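Pilin (Streptococcus pyogenes serotype M1, PDB 3GLD) forms the shaft of the bacterial pilus, which is required for adhesion to host cells, aggregation and biofilm formation, by stacking head to tail through intermolecular isopeptide bonds. Local coordinates at residues Val102-Ile107 with Ile151-Ser156; Val21-Asp26 with Thr37-Lys42. The protein carries 2 engineered substitutions. All coordinates share one frame; numbering follows the deposited sequence.

Contact 1. Residues Val102-Ile107 with Ile151-Ser156; sequences VTAEKI and IQFKNS. Engineered in segment 102-107: Ala-104 (natural residue Glu).
Asn-155 OD1 is the best-held side-chain oxygen here, gripped by one hydrogen bond, from the backbone N of Asp-116. This bond probably helps to fix the rotation of the buried carboxamide, which belongs to the Lys-Asn cross-link site. The contact itself is apolar. Strands 96-104 and 151-169 belong to facing sheets of the domain. Their segments run nearly parallel, at 17°, with axes 8.7 Å apart. Phe-153 carries the packing. Its CG is anti to the carbonyl carbon (chi1 -72°), and the ring stands up between the sheets. Ala-104, an engineered residue, sets its CB over one ring face, 4.1 Å from the centroid of Phe-153 and offset toward the rim. Val-102 O lies at the ring edge, in its plane, 3.9 Å from Phe-153 CZ. Val-102 CG1, anti to its own N, crosses obliquely to reach Phe-153 CE2 at 4.0 Å. The same methyl meets Ile-151 CG2 tip to tip, also at 4.0 Å. Tyr-120 comes edge-to-face with Phe-153. Position 104 is Glu in the natural protein, the residue that autocatalyses the isopeptide bond. Here Ala-104 offers the ring a methyl, with CB 5.4 Å from Asn-155 OD1, and no carboxylate, consistent with the amide remaining unreacted.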
ATOM      1  N   VAL A 102      -4.700 -21.794   3.553  1.00 26.10           N
ATOM      2  CA  VAL A 102      -3.815 -20.784   2.992  1.00 27.05           C
ATOM      3  C   VAL A 102      -4.178 -19.418   3.583  1.00 27.97           C
ATOM      4  O   VAL A 102      -5.344 -19.012   3.518  1.00 27.86           O
ATOM      5  CB  VAL A 102      -3.941 -20.717   1.470  1.00 26.82           C
ATOM      6  CG1 VAL A 102      -3.114 -19.540   0.900  1.00 27.50           C
ATOM      7  CG2 VAL A 102      -3.489 -22.039   0.846  1.00 26.43           C
ATOM      8  N   THR A 103      -3.182 -18.739   4.155  1.00 29.51           N
ATOM      9  CA  THR A 103      -3.369 -17.424   4.789  1.00 31.15           C
ATOM     10  C   THR A 103      -2.286 -16.430   4.330  1.00 32.13           C
ATOM     11  O   THR A 103      -1.243 -16.829   3.797  1.00 31.76           O
ATOM     12  CB  THR A 103      -3.362 -17.506   6.332  1.00 30.80           C
ATOM     13  OG1 THR A 103      -2.177 -18.181   6.778  1.00 31.42           O
ATOM     14  CG2 THR A 103      -4.612 -18.242   6.862  1.00 32.20           C
ATOM     15  N   ALA A 104      -2.567 -15.142   4.510  1.00 33.36           N
ATOM     16  CA  ALA A 104      -1.584 -14.093   4.236  1.00 34.94           C
ATOM     17  C   ALA A 104      -0.930 -13.738   5.548  1.00 36.01           C
ATOM     18  O   ALA A 104      -1.629 -13.435   6.523  1.00 35.82           O
ATOM     19  CB  ALA A 104      -2.258 -12.874   3.626  1.00 34.48           C
ATOM     20  N   GLU A 105       0.397 -13.817   5.588  1.00 37.76           N
ATOM     21  CA  GLU A 105       1.166 -13.394   6.759  1.00 40.58           C
ATOM     22  C   GLU A 105       1.061 -11.887   7.010  1.00 42.00           C
ATOM     23  O   GLU A 105       0.971 -11.098   6.060  1.00 42.24           O
ATOM     24  CB  GLU A 105       2.636 -13.761   6.597  1.00 40.91           C
ATOM     25  CG  GLU A 105       2.928 -15.233   6.749  1.00 42.31           C
ATOM     26  CD  GLU A 105       2.947 -15.694   8.196  1.00 45.39           C
ATOM     27  OE1 GLU A 105       3.700 -15.106   9.015  1.00 46.01           O
ATOM     28  OE2 GLU A 105       2.216 -16.666   8.508  1.00 46.05           O
ATOM     29  N   LYS A 106       1.073 -11.492   8.284  1.00 43.71           N
ATOM     30  CA  LYS A 106       1.081 -10.058   8.653  1.00 45.56           C
ATOM     31  C   LYS A 106       2.000  -9.754   9.849  1.00 46.17           C
ATOM     32  O   LYS A 106       1.533  -9.414  10.933  1.00 46.76           O
ATOM     33  CB  LYS A 106      -0.351  -9.523   8.878  1.00 45.71           C
ATOM     34  CG  LYS A 106      -1.202 -10.302   9.885  1.00 47.08           C
ATOM     35  CD  LYS A 106      -2.162  -9.381  10.658  1.00 50.86           C
ATOM     36  CE  LYS A 106      -3.508  -9.228   9.954  1.00 52.47           C
ATOM     37  NZ  LYS A 106      -4.393  -8.216  10.631  1.00 54.42           N
ATOM     38  N   ILE A 107       3.308  -9.855   9.626  1.00 47.10           N
ATOM     39  CA  ILE A 107       4.304  -9.766  10.700  1.00 47.80           C
ATOM     40  C   ILE A 107       5.125  -8.473  10.654  1.00 48.00           C
ATOM     41  O   ILE A 107       5.209  -7.758  11.658  1.00 48.51           O
ATOM     42  CB  ILE A 107       5.232 -11.039  10.748  1.00 48.15           C
ATOM     43  CG1 ILE A 107       6.388 -10.848  11.747  1.00 48.83           C
ATOM     44  CG2 ILE A 107       5.729 -11.434   9.335  1.00 48.93           C
ATOM     45  CD1 ILE A 107       7.009 -12.148  12.246  1.00 50.75           C
ATOM     46  N   ILE A 151      -7.289 -18.451  -5.439  1.00 37.41           N
ATOM     47  CA  ILE A 151      -6.671 -17.938  -4.229  1.00 36.99           C
ATOM     48  C   ILE A 151      -6.204 -16.514  -4.553  1.00 37.35           C
ATOM     49  O   ILE A 151      -5.254 -16.300  -5.319  1.00 37.61           O
ATOM     50  CB  ILE A 151      -5.494 -18.835  -3.745  1.00 36.84           C
ATOM     51  CG1 ILE A 151      -5.885 -20.327  -3.707  1.00 37.16           C
ATOM     52  CG2 ILE A 151      -4.966 -18.360  -2.390  1.00 36.02           C
ATOM     53  CD1 ILE A 151      -7.193 -20.649  -2.966  1.00 36.19           C
ATOM     54  N   GLN A 152      -6.917 -15.551  -3.992  1.00 37.20           N
ATOM     55  CA  GLN A 152      -6.657 -14.136  -4.211  1.00 36.76           C
ATOM     56  C   GLN A 152      -6.663 -13.436  -2.863  1.00 35.85           C
ATOM     57  O   GLN A 152      -7.490 -13.744  -1.993  1.00 34.53           O
ATOM     58  CB  GLN A 152      -7.715 -13.535  -5.140  1.00 37.32           C
ATOM     59  CG  GLN A 152      -7.360 -13.644  -6.619  1.00 39.58           C
ATOM     60  CD  GLN A 152      -8.561 -13.623  -7.556  1.00 43.87           C
ATOM     61  OE1 GLN A 152      -9.668 -13.227  -7.175  1.00 45.93           O
ATOM     62  NE2 GLN A 152      -8.342 -14.069  -8.796  1.00 45.26           N
ATOM     63  N   PHE A 153      -5.712 -12.520  -2.696  1.00 35.43           N
ATOM     64  CA  PHE A 153      -5.633 -11.670  -1.517  1.00 35.15           C
ATOM     65  C   PHE A 153      -5.583 -10.187  -1.939  1.00 35.81           C
ATOM     66  O   PHE A 153      -4.892  -9.828  -2.900  1.00 36.25           O
ATOM     67  CB  PHE A 153      -4.403 -12.035  -0.689  1.00 34.39           C
ATOM     68  CG  PHE A 153      -4.525 -13.349   0.042  1.00 34.04           C
ATOM     69  CD1 PHE A 153      -5.215 -13.434   1.247  1.00 33.20           C
ATOM     70  CD2 PHE A 153      -3.921 -14.501  -0.464  1.00 32.55           C
ATOM     71  CE1 PHE A 153      -5.325 -14.652   1.942  1.00 33.55           C
ATOM     72  CE2 PHE A 153      -4.012 -15.712   0.220  1.00 32.01           C
ATOM     73  CZ  PHE A 153      -4.719 -15.786   1.426  1.00 32.94           C
ATOM     74  N   LYS A 154      -6.311  -9.330  -1.224  1.00 35.96           N
ATOM     75  CA  LYS A 154      -6.384  -7.907  -1.579  1.00 36.29           C
ATOM     76  C   LYS A 154      -6.121  -7.061  -0.340  1.00 35.68           C
ATOM     77  O   LYS A 154      -7.015  -6.873   0.475  1.00 35.89           O
ATOM     78  CB  LYS A 154      -7.752  -7.566  -2.191  1.00 36.89           C
ATOM     79  CG  LYS A 154      -7.851  -6.133  -2.767  1.00 38.44           C
ATOM     80  CD  LYS A 154      -9.037  -5.923  -3.729  1.00 39.70           C
ATOM     81  CE  LYS A 154     -10.363  -5.800  -2.981  1.00 43.91           C
ATOM     82  NZ  LYS A 154     -11.453  -5.223  -3.835  1.00 45.54           N
ATOM     83  N   ASN A 155      -4.879  -6.611  -0.170  1.00 34.94           N
ATOM     84  CA  ASN A 155      -4.566  -5.634   0.862  1.00 34.89           C
ATOM     85  C   ASN A 155      -4.934  -4.225   0.390  1.00 34.16           C
ATOM     86  O   ASN A 155      -5.047  -3.981  -0.823  1.00 34.45           O
ATOM     87  CB  ASN A 155      -3.090  -5.694   1.246  1.00 34.53           C
ATOM     88  CG  ASN A 155      -2.718  -6.979   1.962  1.00 36.77           C
ATOM     89  OD1 ASN A 155      -3.581  -7.747   2.432  1.00 36.40           O
ATOM     90  ND2 ASN A 155      -1.416  -7.225   2.052  1.00 36.92           N
ATOM     91  N   SER A 156      -5.142  -3.311   1.338  1.00 33.37           N
ATOM     92  CA  SER A 156      -5.461  -1.904   1.003  1.00 33.05           C
ATOM     93  C   SER A 156      -4.328  -0.979   1.429  1.00 31.53           C
ATOM     94  O   SER A 156      -3.865  -1.028   2.568  1.00 31.67           O
ATOM     95  CB  SER A 156      -6.789  -1.440   1.623  1.00 33.70           C
ATOM     96  OG  SER A 156      -7.170  -0.172   1.076  1.00 35.91           O
TER

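Contact 2. Residues Val21-Asp26 with Thr37-Lys42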
ATOM      1  N   VAL A  21      -1.213 -18.145  -6.346  1.00 32.65           N
ATOM      2  CA  VAL A  21      -1.788 -17.141  -5.447  1.00 32.60           C
ATOM      3  C   VAL A  21      -1.749 -15.787  -6.151  1.00 33.22           C
ATOM      4  O   VAL A  21      -0.714 -15.397  -6.681  1.00 32.30           O
ATOM      5  CB  VAL A  21      -1.013 -17.048  -4.122  1.00 32.36           C
ATOM      6  CG1 VAL A  21      -1.565 -15.906  -3.252  1.00 32.57           C
ATOM      7  CG2 VAL A  21      -1.087 -18.356  -3.372  1.00 30.07           C
ATOM      8  N   THR A  22      -2.875 -15.081  -6.168  1.00 34.37           N
ATOM      9  CA  THR A  22      -2.921 -13.757  -6.793  1.00 35.84           C
ATOM     10  C   THR A  22      -3.022 -12.705  -5.701  1.00 36.13           C
ATOM     11  O   THR A  22      -3.849 -12.810  -4.788  1.00 36.63           O
ATOM     12  CB  THR A  22      -4.105 -13.597  -7.774  1.00 36.00           C
ATOM     13  OG1 THR A  22      -3.962 -14.527  -8.852  1.00 36.41           O
ATOM     14  CG2 THR A  22      -4.142 -12.197  -8.359  1.00 35.98           C
ATOM     15  N   LYS A  23      -2.154 -11.705  -5.783  1.00 36.64           N
ATOM     16  CA  LYS A  23      -2.167 -10.607  -4.818  1.00 36.70           C
ATOM     17  C   LYS A  23      -2.494  -9.308  -5.537  1.00 36.82           C
ATOM     18  O   LYS A  23      -1.896  -8.990  -6.566  1.00 37.00           O
ATOM     19  CB  LYS A  23      -0.817 -10.528  -4.083  1.00 36.42           C
ATOM     20  CG  LYS A  23      -0.664  -9.370  -3.083  1.00 37.92           C
ATOM     21  CD  LYS A  23      -1.794  -9.336  -2.051  1.00 37.49           C
ATOM     22  CE  LYS A  23      -1.503  -8.378  -0.938  1.00 38.96           C
ATOM     23  NZ  LYS A  23      -1.321  -6.967  -1.410  1.00 39.45           N
ATOM     24  N   ASN A  24      -3.471  -8.586  -5.005  1.00 37.34           N
ATOM     25  CA  ASN A  24      -3.827  -7.273  -5.496  1.00 37.71           C
ATOM     26  C   ASN A  24      -3.624  -6.243  -4.380  1.00 37.81           C
ATOM     27  O   ASN A  24      -3.750  -6.561  -3.198  1.00 38.17           O
ATOM     28  CB  ASN A  24      -5.283  -7.250  -5.978  1.00 38.09           C
ATOM     29  CG  ASN A  24      -5.479  -7.936  -7.336  1.00 39.42           C
ATOM     30  OD1 ASN A  24      -6.287  -8.860  -7.467  1.00 41.69           O
ATOM     31  ND2 ASN A  24      -4.765  -7.467  -8.351  1.00 41.12           N
ATOM     32  N   LEU A  25      -3.280  -5.016  -4.752  1.00 37.36           N
ATOM     33  CA  LEU A  25      -3.182  -3.944  -3.771  1.00 36.85           C
ATOM     34  C   LEU A  25      -4.171  -2.851  -4.152  1.00 36.75           C
ATOM     35  O   LEU A  25      -3.992  -2.149  -5.146  1.00 36.72           O
ATOM     36  CB  LEU A  25      -1.751  -3.422  -3.686  1.00 36.96           C
ATOM     37  CG  LEU A  25      -1.357  -2.399  -2.620  1.00 36.38           C
ATOM     38  CD1 LEU A  25      -1.380  -3.002  -1.224  1.00 36.36           C
ATOM     39  CD2 LEU A  25       0.041  -1.865  -2.942  1.00 34.19           C
ATOM     40  N   ASP A  26      -5.222  -2.732  -3.360  1.00 36.49           N
ATOM     41  CA  ASP A  26      -6.225  -1.700  -3.554  1.00 37.63           C
ATOM     42  C   ASP A  26      -5.670  -0.381  -3.007  1.00 36.43           C
ATOM     43  O   ASP A  26      -5.102  -0.368  -1.924  1.00 36.33           O
ATOM     44  CB  ASP A  26      -7.504  -2.076  -2.800  1.00 38.47           C
ATOM     45  CG  ASP A  26      -8.734  -1.993  -3.673  1.00 42.62           C
ATOM     46  OD1 ASP A  26      -8.764  -2.648  -4.741  1.00 46.75           O
ATOM     47  OD2 ASP A  26      -9.680  -1.269  -3.294  1.00 48.14           O
ATOM     48  N   THR A  37       8.168  -3.427  -0.664  1.00 29.60           N
ATOM     49  CA  THR A  37       7.887  -4.413   0.379  1.00 30.06           C
ATOM     50  C   THR A  37       7.538  -5.773  -0.249  1.00 30.33           C
ATOM     51  O   THR A  37       7.133  -5.842  -1.406  1.00 29.59           O
ATOM     52  CB  THR A  37       6.689  -3.970   1.262  1.00 30.22           C
ATOM     53  OG1 THR A  37       6.486  -4.906   2.333  1.00 30.16           O
ATOM     54  CG2 THR A  37       5.399  -3.887   0.439  1.00 29.72           C
ATOM     55  N   ASP A  38       7.685  -6.834   0.539  1.00 30.96           N
ATOM     56  CA  ASP A  38       7.103  -8.149   0.211  1.00 31.16           C
ATOM     57  C   ASP A  38       5.748  -8.310   0.865  1.00 30.87           C
ATOM     58  O   ASP A  38       5.446  -7.625   1.845  1.00 31.06           O
ATOM     59  CB  ASP A  38       8.006  -9.260   0.738  1.00 31.42           C
ATOM     60  CG  ASP A  38       9.337  -9.326   0.018  1.00 33.17           C
ATOM     61  OD1 ASP A  38       9.452  -8.724  -1.073  1.00 35.80           O
ATOM     62  OD2 ASP A  38      10.273  -9.978   0.557  1.00 34.62           O
ATOM     63  N   PHE A  39       4.930  -9.216   0.324  1.00 30.54           N
ATOM     64  CA  PHE A  39       3.819  -9.810   1.054  1.00 30.48           C
ATOM     65  C   PHE A  39       3.979 -11.330   0.982  1.00 30.82           C
ATOM     66  O   PHE A  39       4.301 -11.869  -0.086  1.00 29.78           O
ATOM     67  CB  PHE A  39       2.465  -9.380   0.478  1.00 30.73           C
ATOM     68  CG  PHE A  39       2.184  -7.918   0.632  1.00 33.20           C
ATOM     69  CD1 PHE A  39       1.837  -7.392   1.870  1.00 33.54           C
ATOM     70  CD2 PHE A  39       2.322  -7.053  -0.453  1.00 35.01           C
ATOM     71  CE1 PHE A  39       1.615  -6.028   2.019  1.00 33.40           C
ATOM     72  CE2 PHE A  39       2.093  -5.687  -0.319  1.00 33.94           C
ATOM     73  CZ  PHE A  39       1.729  -5.177   0.914  1.00 34.70           C
ATOM     74  N   THR A  40       3.759 -11.997   2.116  1.00 29.77           N
ATOM     75  CA  THR A  40       4.056 -13.404   2.277  1.00 30.23           C
ATOM     76  C   THR A  40       2.761 -14.189   2.520  1.00 30.28           C
ATOM     77  O   THR A  40       1.820 -13.701   3.170  1.00 28.87           O
ATOM     78  CB  THR A  40       5.072 -13.647   3.421  1.00 30.22           C
ATOM     79  OG1 THR A  40       6.330 -13.081   3.053  1.00 32.32           O
ATOM     80  CG2 THR A  40       5.311 -15.155   3.659  1.00 29.43           C
ATOM     81  N   PHE A  41       2.729 -15.405   1.984  1.00 30.33           N
ATOM     82  CA  PHE A  41       1.559 -16.272   2.101  1.00 30.58           C
ATOM     83  C   PHE A  41       2.024 -17.615   2.577  1.00 30.54           C
ATOM     84  O   PHE A  41       3.094 -18.081   2.191  1.00 30.60           O
ATOM     85  CB  PHE A  41       0.809 -16.369   0.764  1.00 30.80           C
ATOM     86  CG  PHE A  41       0.610 -15.028   0.099  1.00 32.00           C
ATOM     87  CD1 PHE A  41      -0.432 -14.197   0.478  1.00 31.47           C
ATOM     88  CD2 PHE A  41       1.495 -14.588  -0.885  1.00 33.21           C
ATOM     89  CE1 PHE A  41      -0.593 -12.951  -0.113  1.00 34.67           C
ATOM     90  CE2 PHE A  41       1.338 -13.347  -1.483  1.00 33.11           C
ATOM     91  CZ  PHE A  41       0.288 -12.529  -1.092  1.00 34.78           C
ATOM     92  N   LYS A  42       1.214 -18.218   3.440  1.00 30.32           N
ATOM     93  CA  LYS A  42       1.538 -19.460   4.098  1.00 30.17           C
ATOM     94  C   LYS A  42       0.482 -20.508   3.744  1.00 30.00           C
ATOM     95  O   LYS A  42      -0.720 -20.201   3.662  1.00 29.14           O
ATOM     96  CB  LYS A  42       1.535 -19.233   5.615  1.00 30.45           C
ATOM     97  CG  LYS A  42       1.962 -20.427   6.479  1.00 31.63           C
ATOM     98  CD  LYS A  42       1.905 -20.107   8.000  1.00 33.61           C
ATOM     99  CE  LYS A  42       0.478 -19.942   8.515  1.00 35.11           C
ATOM    100  NZ  LYS A  42       0.452 -19.938  10.020  1.00 38.94           N
TER
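Strands 18-27 and 37-45 face each other across the core of an immunoglobulin-like, CnaB-type beta sandwich. The axes of their segments come within 9.7 Å and run roughly antiparallel, at 144°. Lys-23 runs past one phenylalanine to reach a second. Its CB lies 3.8 Å from Phe-41 CZ, in an oblique approach. CG, anti to the backbone N, comes to the edge of the Phe-41 ring in its plane. CD touches the same Phe-41 CZ at 3.9 Å. The chain bends at chi2 and again at chi4, which carries its end to Phe-39. CE sits over one face of that ring, and NZ over the same face in a cation-pi contact 4.0 Å from the Phe-39 centroid. Val-21 CG1 lies almost centrally over a face of Phe-41, 4.0 Å from its centroid. Leu-25 CD1 adds an oblique touch on Phe-39 CZ. Val-68 and Tyr-70 of strand 65-70 also pack against Lys-23. Burial among apolar side chains would probably lower the amine's pKa, while the Phe-39 face and Asn-24 O would oppose that. NZ donates to Asn-24 O at 3.0 Å, approaching from above the carbonyl plane, 56° out of it.

Overall arrangement
Contacts 1 and 2 bridge the same two sheets, with centres 6 Å apart. In one sheet, strands 18-27 and 151-169 pair in parallel, and Thr-22 N probably bonds to Ile-151 O at 2.8 Å. In the other, Glu-105 N probably bonds to Thr-40 O at 2.8 Å. Between the sheets, the rings of Phe-41 and Phe-153 meet with planes about 20° apart. The contacts together hold the cross-link site: Lys-23 from contact 2, Asn-155 and the engineered Ala-104 from contact 1. The Lys-23 to Asn-155 isopeptide bond is not formed here. Lys-23 NZ stays 3.6 Å from Asn-155 CG, while Asn-155 ND2 packs 3.2 Å from Lys-23 CE.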